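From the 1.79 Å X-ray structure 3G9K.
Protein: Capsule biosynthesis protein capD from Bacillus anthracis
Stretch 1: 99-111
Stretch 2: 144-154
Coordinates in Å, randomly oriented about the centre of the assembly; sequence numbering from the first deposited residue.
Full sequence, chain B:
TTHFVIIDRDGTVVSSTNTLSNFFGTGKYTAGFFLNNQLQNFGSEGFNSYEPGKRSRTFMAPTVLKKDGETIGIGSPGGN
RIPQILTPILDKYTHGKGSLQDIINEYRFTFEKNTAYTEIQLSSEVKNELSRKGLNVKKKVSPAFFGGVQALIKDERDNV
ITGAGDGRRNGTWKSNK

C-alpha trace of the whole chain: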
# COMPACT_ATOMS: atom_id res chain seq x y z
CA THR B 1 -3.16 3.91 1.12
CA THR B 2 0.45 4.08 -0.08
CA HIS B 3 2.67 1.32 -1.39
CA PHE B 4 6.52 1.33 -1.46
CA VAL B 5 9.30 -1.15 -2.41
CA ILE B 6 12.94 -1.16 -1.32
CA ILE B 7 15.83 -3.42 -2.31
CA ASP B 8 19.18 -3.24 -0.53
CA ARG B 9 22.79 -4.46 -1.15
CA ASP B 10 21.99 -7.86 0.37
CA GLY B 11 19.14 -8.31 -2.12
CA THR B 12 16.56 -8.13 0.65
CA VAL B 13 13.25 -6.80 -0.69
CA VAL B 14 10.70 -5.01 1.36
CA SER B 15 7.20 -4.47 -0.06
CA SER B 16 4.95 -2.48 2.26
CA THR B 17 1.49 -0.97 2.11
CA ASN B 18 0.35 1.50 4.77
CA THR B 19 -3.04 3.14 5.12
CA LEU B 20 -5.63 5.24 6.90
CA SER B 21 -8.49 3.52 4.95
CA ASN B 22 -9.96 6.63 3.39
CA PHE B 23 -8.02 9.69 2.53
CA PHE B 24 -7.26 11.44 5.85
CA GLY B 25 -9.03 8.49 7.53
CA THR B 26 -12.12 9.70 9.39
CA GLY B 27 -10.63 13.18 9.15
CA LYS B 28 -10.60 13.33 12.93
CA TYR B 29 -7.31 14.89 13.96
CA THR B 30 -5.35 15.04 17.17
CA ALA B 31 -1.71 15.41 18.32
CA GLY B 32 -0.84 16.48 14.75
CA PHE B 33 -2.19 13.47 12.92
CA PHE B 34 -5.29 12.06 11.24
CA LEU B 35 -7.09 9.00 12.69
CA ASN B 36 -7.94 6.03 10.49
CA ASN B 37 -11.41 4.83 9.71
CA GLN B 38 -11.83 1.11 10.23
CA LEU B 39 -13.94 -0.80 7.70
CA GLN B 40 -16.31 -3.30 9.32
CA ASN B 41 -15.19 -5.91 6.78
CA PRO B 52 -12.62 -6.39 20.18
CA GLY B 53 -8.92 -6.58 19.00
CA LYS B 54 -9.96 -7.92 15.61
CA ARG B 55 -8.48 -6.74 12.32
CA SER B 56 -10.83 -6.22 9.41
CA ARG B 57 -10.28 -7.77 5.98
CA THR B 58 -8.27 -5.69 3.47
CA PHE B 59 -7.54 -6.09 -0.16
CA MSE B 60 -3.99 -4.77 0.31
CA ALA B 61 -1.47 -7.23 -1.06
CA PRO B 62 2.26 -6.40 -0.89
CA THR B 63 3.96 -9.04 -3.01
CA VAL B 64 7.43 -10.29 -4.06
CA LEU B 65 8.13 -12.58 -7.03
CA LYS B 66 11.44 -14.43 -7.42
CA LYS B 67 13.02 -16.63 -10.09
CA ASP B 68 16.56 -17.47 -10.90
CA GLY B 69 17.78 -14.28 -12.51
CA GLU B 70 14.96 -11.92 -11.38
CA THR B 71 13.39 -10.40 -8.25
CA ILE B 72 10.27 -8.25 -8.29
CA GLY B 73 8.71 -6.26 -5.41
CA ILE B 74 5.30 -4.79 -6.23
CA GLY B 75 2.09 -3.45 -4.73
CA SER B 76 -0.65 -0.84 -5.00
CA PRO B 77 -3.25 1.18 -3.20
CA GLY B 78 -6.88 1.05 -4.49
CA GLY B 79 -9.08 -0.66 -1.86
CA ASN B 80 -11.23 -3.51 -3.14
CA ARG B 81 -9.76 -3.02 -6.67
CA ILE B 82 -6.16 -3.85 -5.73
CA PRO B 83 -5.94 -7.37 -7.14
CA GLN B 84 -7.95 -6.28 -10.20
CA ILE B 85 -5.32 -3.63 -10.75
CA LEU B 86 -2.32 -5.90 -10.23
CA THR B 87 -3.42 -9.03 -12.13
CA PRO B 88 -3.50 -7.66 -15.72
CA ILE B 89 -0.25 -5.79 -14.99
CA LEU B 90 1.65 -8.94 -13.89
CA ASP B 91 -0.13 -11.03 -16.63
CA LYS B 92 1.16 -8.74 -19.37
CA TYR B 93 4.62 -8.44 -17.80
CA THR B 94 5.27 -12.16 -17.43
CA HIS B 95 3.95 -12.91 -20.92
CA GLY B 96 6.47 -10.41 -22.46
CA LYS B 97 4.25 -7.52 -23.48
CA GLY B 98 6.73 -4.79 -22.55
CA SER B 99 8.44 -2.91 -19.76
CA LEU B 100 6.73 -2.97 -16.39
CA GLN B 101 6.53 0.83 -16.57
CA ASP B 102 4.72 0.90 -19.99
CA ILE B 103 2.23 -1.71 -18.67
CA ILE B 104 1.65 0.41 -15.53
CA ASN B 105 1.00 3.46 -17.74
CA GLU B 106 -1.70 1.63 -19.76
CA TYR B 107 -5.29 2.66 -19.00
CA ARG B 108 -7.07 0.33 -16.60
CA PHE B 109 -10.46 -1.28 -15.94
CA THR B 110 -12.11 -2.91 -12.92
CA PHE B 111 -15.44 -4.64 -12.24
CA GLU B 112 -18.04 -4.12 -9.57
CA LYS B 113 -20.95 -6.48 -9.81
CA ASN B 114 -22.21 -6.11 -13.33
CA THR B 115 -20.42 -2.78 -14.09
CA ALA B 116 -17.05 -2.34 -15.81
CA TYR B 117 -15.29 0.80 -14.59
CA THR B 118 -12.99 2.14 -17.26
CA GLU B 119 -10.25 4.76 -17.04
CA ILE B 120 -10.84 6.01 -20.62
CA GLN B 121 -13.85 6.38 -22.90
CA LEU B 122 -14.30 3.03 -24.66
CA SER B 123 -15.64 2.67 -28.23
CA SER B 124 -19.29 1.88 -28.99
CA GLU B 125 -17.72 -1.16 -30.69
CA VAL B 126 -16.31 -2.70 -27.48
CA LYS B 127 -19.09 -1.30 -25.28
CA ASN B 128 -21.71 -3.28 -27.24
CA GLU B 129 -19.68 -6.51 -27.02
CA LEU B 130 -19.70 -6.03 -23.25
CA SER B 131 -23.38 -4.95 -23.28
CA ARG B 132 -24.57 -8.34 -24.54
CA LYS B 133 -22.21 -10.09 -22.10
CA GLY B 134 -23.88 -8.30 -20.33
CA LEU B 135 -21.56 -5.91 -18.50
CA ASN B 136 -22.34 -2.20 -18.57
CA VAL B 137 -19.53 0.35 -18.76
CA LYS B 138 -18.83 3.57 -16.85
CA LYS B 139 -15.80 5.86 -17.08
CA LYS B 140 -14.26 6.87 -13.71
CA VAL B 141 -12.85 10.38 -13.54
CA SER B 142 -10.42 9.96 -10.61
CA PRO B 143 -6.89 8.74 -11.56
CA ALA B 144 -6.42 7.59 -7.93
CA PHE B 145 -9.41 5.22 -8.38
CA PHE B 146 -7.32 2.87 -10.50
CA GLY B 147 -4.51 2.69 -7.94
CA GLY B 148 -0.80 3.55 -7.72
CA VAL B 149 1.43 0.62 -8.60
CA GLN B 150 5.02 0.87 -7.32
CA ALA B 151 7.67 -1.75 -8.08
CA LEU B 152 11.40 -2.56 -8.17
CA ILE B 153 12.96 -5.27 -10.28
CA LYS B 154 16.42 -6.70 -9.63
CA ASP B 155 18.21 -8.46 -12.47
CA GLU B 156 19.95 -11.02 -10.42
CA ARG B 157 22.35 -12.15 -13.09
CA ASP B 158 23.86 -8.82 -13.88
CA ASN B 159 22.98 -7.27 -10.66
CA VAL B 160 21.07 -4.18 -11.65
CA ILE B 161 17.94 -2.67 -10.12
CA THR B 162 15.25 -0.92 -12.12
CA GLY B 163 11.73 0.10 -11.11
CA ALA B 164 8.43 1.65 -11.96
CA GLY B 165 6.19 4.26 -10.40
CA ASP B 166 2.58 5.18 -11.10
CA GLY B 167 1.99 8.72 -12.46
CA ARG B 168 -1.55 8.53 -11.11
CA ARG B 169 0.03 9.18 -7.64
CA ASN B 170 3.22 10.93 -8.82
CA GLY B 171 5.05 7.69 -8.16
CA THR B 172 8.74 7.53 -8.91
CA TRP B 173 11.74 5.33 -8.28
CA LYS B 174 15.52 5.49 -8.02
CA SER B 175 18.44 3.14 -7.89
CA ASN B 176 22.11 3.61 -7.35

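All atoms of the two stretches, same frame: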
# COMPACT_ATOMS: atom_id res chain seq x y z
N SER B 99 7.82 -3.32 -21.00
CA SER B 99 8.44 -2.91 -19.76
C SER B 99 7.34 -2.82 -18.74
O SER B 99 6.20 -2.52 -19.09
CB SER B 99 9.16 -1.56 -19.89
OG SER B 99 8.26 -0.45 -19.98
N LEU B 100 7.67 -3.12 -17.49
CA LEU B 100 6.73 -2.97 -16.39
C LEU B 100 6.18 -1.55 -16.34
O LEU B 100 4.98 -1.36 -16.11
CB LEU B 100 7.41 -3.32 -15.07
CG LEU B 100 6.48 -3.39 -13.85
CD1 LEU B 100 5.24 -4.32 -14.11
CD2 LEU B 100 7.25 -3.82 -12.61
N GLN B 101 7.00 -0.55 -16.61
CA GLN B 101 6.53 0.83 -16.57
C GLN B 101 5.47 1.15 -17.67
O GLN B 101 4.46 1.79 -17.37
CB GLN B 101 7.70 1.82 -16.70
CG GLN B 101 7.25 3.30 -16.61
CD GLN B 101 6.73 3.67 -15.20
OE1 GLN B 101 7.50 3.72 -14.26
NE2 GLN B 101 5.43 3.94 -15.07
N ASP B 102 5.71 0.73 -18.91
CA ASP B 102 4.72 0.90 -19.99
C ASP B 102 3.37 0.25 -19.60
O ASP B 102 2.33 0.87 -19.71
CB ASP B 102 5.24 0.36 -21.34
CG ASP B 102 6.23 1.32 -22.00
OD1 ASP B 102 5.79 2.48 -22.27
OD2 ASP B 102 7.42 0.94 -22.21
N ILE B 103 3.42 -0.99 -19.13
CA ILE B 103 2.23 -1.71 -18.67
C ILE B 103 1.47 -0.94 -17.57
O ILE B 103 0.25 -0.77 -17.64
CB ILE B 103 2.61 -3.13 -18.19
CG1 ILE B 103 3.15 -3.95 -19.37
CG2 ILE B 103 1.39 -3.85 -17.58
CD1 ILE B 103 4.04 -5.13 -18.98
N ILE B 104 2.21 -0.43 -16.59
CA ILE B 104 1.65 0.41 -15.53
C ILE B 104 0.97 1.67 -16.06
O ILE B 104 -0.05 2.13 -15.51
CB ILE B 104 2.77 0.71 -14.46
CG1 ILE B 104 2.95 -0.55 -13.60
CG2 ILE B 104 2.47 1.94 -13.59
CD1 ILE B 104 4.13 -0.46 -12.56
N ASN B 105 1.55 2.25 -17.11
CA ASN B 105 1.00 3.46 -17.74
C ASN B 105 -0.32 3.23 -18.51
O ASN B 105 -1.08 4.16 -18.70
CB ASN B 105 2.05 4.09 -18.69
CG ASN B 105 3.23 4.70 -17.94
OD1 ASN B 105 4.24 5.10 -18.56
ND2 ASN B 105 3.13 4.78 -16.63
N GLU B 106 -0.56 1.99 -18.92
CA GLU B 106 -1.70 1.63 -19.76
C GLU B 106 -2.96 1.96 -18.96
O GLU B 106 -2.99 1.75 -17.76
CB GLU B 106 -1.68 0.13 -20.06
CG GLU B 106 -2.58 -0.29 -21.22
CD GLU B 106 -2.33 -1.71 -21.76
OE1 GLU B 106 -1.53 -2.50 -21.21
OE2 GLU B 106 -2.96 -2.04 -22.79
N TYR B 107 -4.01 2.39 -19.65
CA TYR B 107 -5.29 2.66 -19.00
C TYR B 107 -5.89 1.36 -18.44
O TYR B 107 -5.72 0.28 -19.00
CB TYR B 107 -6.26 3.32 -20.00
CG TYR B 107 -5.81 4.69 -20.45
CD1 TYR B 107 -5.60 5.70 -19.53
CD2 TYR B 107 -5.62 4.98 -21.81
CE1 TYR B 107 -5.21 6.94 -19.92
CE2 TYR B 107 -5.24 6.23 -22.22
CZ TYR B 107 -5.03 7.21 -21.27
OH TYR B 107 -4.65 8.49 -21.64
N ARG B 108 -6.62 1.49 -17.35
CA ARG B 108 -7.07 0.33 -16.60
C ARG B 108 -8.59 0.19 -16.61
O ARG B 108 -9.32 1.12 -16.98
CB ARG B 108 -6.57 0.45 -15.16
CG ARG B 108 -5.06 0.30 -15.06
CD ARG B 108 -4.53 0.65 -13.70
NE ARG B 108 -3.07 0.66 -13.75
CZ ARG B 108 -2.27 1.19 -12.83
NH1 ARG B 108 -2.76 1.67 -11.70
NH2 ARG B 108 -0.95 1.20 -13.06
N PHE B 109 -9.04 -0.99 -16.18
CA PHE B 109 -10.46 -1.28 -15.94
C PHE B 109 -10.62 -2.18 -14.73
O PHE B 109 -9.77 -3.03 -14.45
CB PHE B 109 -11.08 -1.98 -17.15
CG PHE B 109 -10.41 -3.28 -17.50
CD1 PHE B 109 -9.37 -3.30 -18.41
CD2 PHE B 109 -10.81 -4.45 -16.92
CE1 PHE B 109 -8.74 -4.49 -18.73
CE2 PHE B 109 -10.18 -5.64 -17.22
CZ PHE B 109 -9.15 -5.67 -18.14
N THR B 110 -11.73 -2.02 -14.02
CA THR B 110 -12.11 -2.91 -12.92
C THR B 110 -13.61 -3.21 -12.99
O THR B 110 -14.34 -2.51 -13.66
CB THR B 110 -11.81 -2.29 -11.53
OG1 THR B 110 -12.62 -1.13 -11.33
CG2 THR B 110 -10.32 -1.89 -11.43
N PHE B 111 -14.04 -4.21 -12.25
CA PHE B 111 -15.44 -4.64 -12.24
C PHE B 111 -16.04 -4.59 -10.85
O PHE B 111 -15.38 -4.93 -9.87
CB PHE B 111 -15.54 -6.04 -12.81
CG PHE B 111 -15.15 -6.10 -14.25
CD1 PHE B 111 -13.85 -6.39 -14.62
CD2 PHE B 111 -16.08 -5.81 -15.24
CE1 PHE B 111 -13.49 -6.44 -15.95
CE2 PHE B 111 -15.72 -5.85 -16.56
CZ PHE B 111 -14.41 -6.17 -16.91
N ALA B 144 -6.66 8.37 -9.16
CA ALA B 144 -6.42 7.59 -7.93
C ALA B 144 -7.33 6.35 -7.77
O ALA B 144 -6.95 5.37 -7.10
CB ALA B 144 -6.51 8.51 -6.69
N PHE B 145 -8.49 6.35 -8.43
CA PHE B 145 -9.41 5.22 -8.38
C PHE B 145 -8.77 3.94 -8.87
O PHE B 145 -9.07 2.86 -8.40
CB PHE B 145 -10.65 5.53 -9.23
CG PHE B 145 -11.69 4.46 -9.20
CD1 PHE B 145 -12.62 4.42 -8.17
CD2 PHE B 145 -11.72 3.46 -10.16
CE1 PHE B 145 -13.55 3.44 -8.11
CE2 PHE B 145 -12.66 2.45 -10.11
CZ PHE B 145 -13.58 2.45 -9.08
N PHE B 146 -7.92 4.05 -9.88
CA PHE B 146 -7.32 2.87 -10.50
C PHE B 146 -5.96 2.52 -9.90
O PHE B 146 -5.22 1.72 -10.47
CB PHE B 146 -7.28 3.05 -12.01
CG PHE B 146 -8.65 3.01 -12.64
CD1 PHE B 146 -9.26 1.80 -12.88
CD2 PHE B 146 -9.33 4.16 -12.93
CE1 PHE B 146 -10.53 1.76 -13.44
CE2 PHE B 146 -10.60 4.12 -13.51
CZ PHE B 146 -11.19 2.92 -13.74
N GLY B 147 -5.64 3.15 -8.78
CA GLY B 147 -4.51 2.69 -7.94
C GLY B 147 -3.24 3.51 -8.07
O GLY B 147 -3.29 4.67 -8.42
N GLY B 148 -2.11 2.87 -7.81
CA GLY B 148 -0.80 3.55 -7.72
C GLY B 148 0.29 2.53 -7.56
O GLY B 148 0.89 2.41 -6.45
N VAL B 149 0.54 1.79 -8.63
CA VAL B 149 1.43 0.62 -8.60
C VAL B 149 2.88 1.11 -8.50
O VAL B 149 3.32 1.96 -9.28
CB VAL B 149 1.26 -0.29 -9.84
CG1 VAL B 149 2.28 -1.47 -9.82
CG2 VAL B 149 -0.22 -0.80 -9.98
N GLN B 150 3.61 0.58 -7.53
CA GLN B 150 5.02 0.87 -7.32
C GLN B 150 5.76 -0.45 -7.29
O GLN B 150 5.30 -1.38 -6.66
CB GLN B 150 5.23 1.56 -5.97
CG GLN B 150 4.48 2.79 -5.86
CD GLN B 150 5.07 3.95 -6.65
OE1 GLN B 150 6.31 4.07 -6.89
NE2 GLN B 150 4.20 4.82 -7.03
N ALA B 151 6.92 -0.50 -7.94
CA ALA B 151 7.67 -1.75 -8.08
C ALA B 151 9.19 -1.48 -8.20
O ALA B 151 9.62 -0.38 -8.62
CB ALA B 151 7.19 -2.47 -9.32
N LEU B 152 9.98 -2.46 -7.79
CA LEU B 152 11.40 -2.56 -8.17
C LEU B 152 11.62 -3.94 -8.76
O LEU B 152 10.95 -4.89 -8.38
CB LEU B 152 12.35 -2.29 -6.99
CG LEU B 152 12.35 -0.91 -6.37
CD1 LEU B 152 13.20 -0.98 -5.06
CD2 LEU B 152 12.88 0.21 -7.29
N ILE B 153 12.55 -4.02 -9.69
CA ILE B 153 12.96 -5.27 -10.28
C ILE B 153 14.47 -5.35 -10.18
O ILE B 153 15.14 -4.46 -10.67
CB ILE B 153 12.61 -5.32 -11.77
CG1 ILE B 153 11.10 -5.12 -12.00
CG2 ILE B 153 13.08 -6.66 -12.40
CD1 ILE B 153 10.72 -5.06 -13.50
N LYS B 154 14.99 -6.44 -9.60
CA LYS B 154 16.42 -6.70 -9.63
C LYS B 154 16.73 -7.78 -10.66
O LYS B 154 16.16 -8.85 -10.61
CB LYS B 154 16.93 -7.15 -8.26
CG LYS B 154 18.43 -7.47 -8.27
CD LYS B 154 19.05 -7.38 -6.90
CE LYS B 154 20.57 -7.57 -7.02
NZ LYS B 154 21.16 -7.91 -5.70

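A single hydrogen bond joins the two stretches, and it is made by a buried arginine. Arg-108 extends its side chain (chi1 m, then t and t) alongside the turn of the second stretch and donates from NH1 to the backbone carbonyl of Phe-146, with NH1 2.8 Å from Phe-146 O and an N-H...O angle of 154°. The carbonyl oxygen lies at the edge of the guanidinium, near its plane, where the N-H groups point. The other terminal nitrogen turns back to its own stretch: Arg-108 NH2 makes a weak hydrogen bond to Ile-104 O (2.8 Å, 119°), near the end of the helix. The guanidinium thus ties the C-terminal part of the helix to the turn, and both terminal nitrogens also find partners elsewhere in the structure.

Gly-147 follows the bonded carbonyl with phi/psi of 103/-153°, a conformation in which a CB would be jammed against the carbonyl oxygen of Phe-146, so the backbone itself calls for glycine.

Beyond this polar anchor the contact is largely apolar. The two chains run in opposite senses, with CA atoms nearest each other in the pairs Leu-100 with Ala-151, Ile-104 with Val-149 and Arg-108 with Phe-146. The helix, residues 100 to 105, lies against strand 150-154 and the residue before it. Leu-100 and Ile-104, one helical turn apart, both direct their CA-to-CB bonds toward the second stretch. Along the strand the direction alternates: Ala-151 and Ile-153 point toward the helix, whereas Gln-150 and Leu-152 point away. Leu-100 CD2 consequently meets both Ala-151 CB (3.6 Å) and Ile-153 CD1 (3.8 Å). Ile-104 CD1 packs at 3.5 Å from Val-149 CG1, while Arg-108 NH2 lies 3.7 Å from Val-149 CG2.

The start of the helix is secured within its own stretch. Ser-99 occupies the N-cap position, its OG accepting from Asp-102 N at 3.0 Å and donating to Asp-102 OD2 at 2.8 Å.

At the other end, the Phe-146 ring lies beside residues 108 to 110. Arg-108 CB is 3.8 Å from Phe-146 CD1, so the arginine uses its aliphatic base against the ring and its charged end for the carbonyl of the same residue. Thr-110, also directed toward the second stretch, brings CG2 to 4.1 Å from Phe-146 CD1 and OG1 to 3.8 Å from Phe-145 CE2, at the edge of that ring. Phe-109, between them, points its CB away. Together the contacts bury 488 Å², summed over both sides.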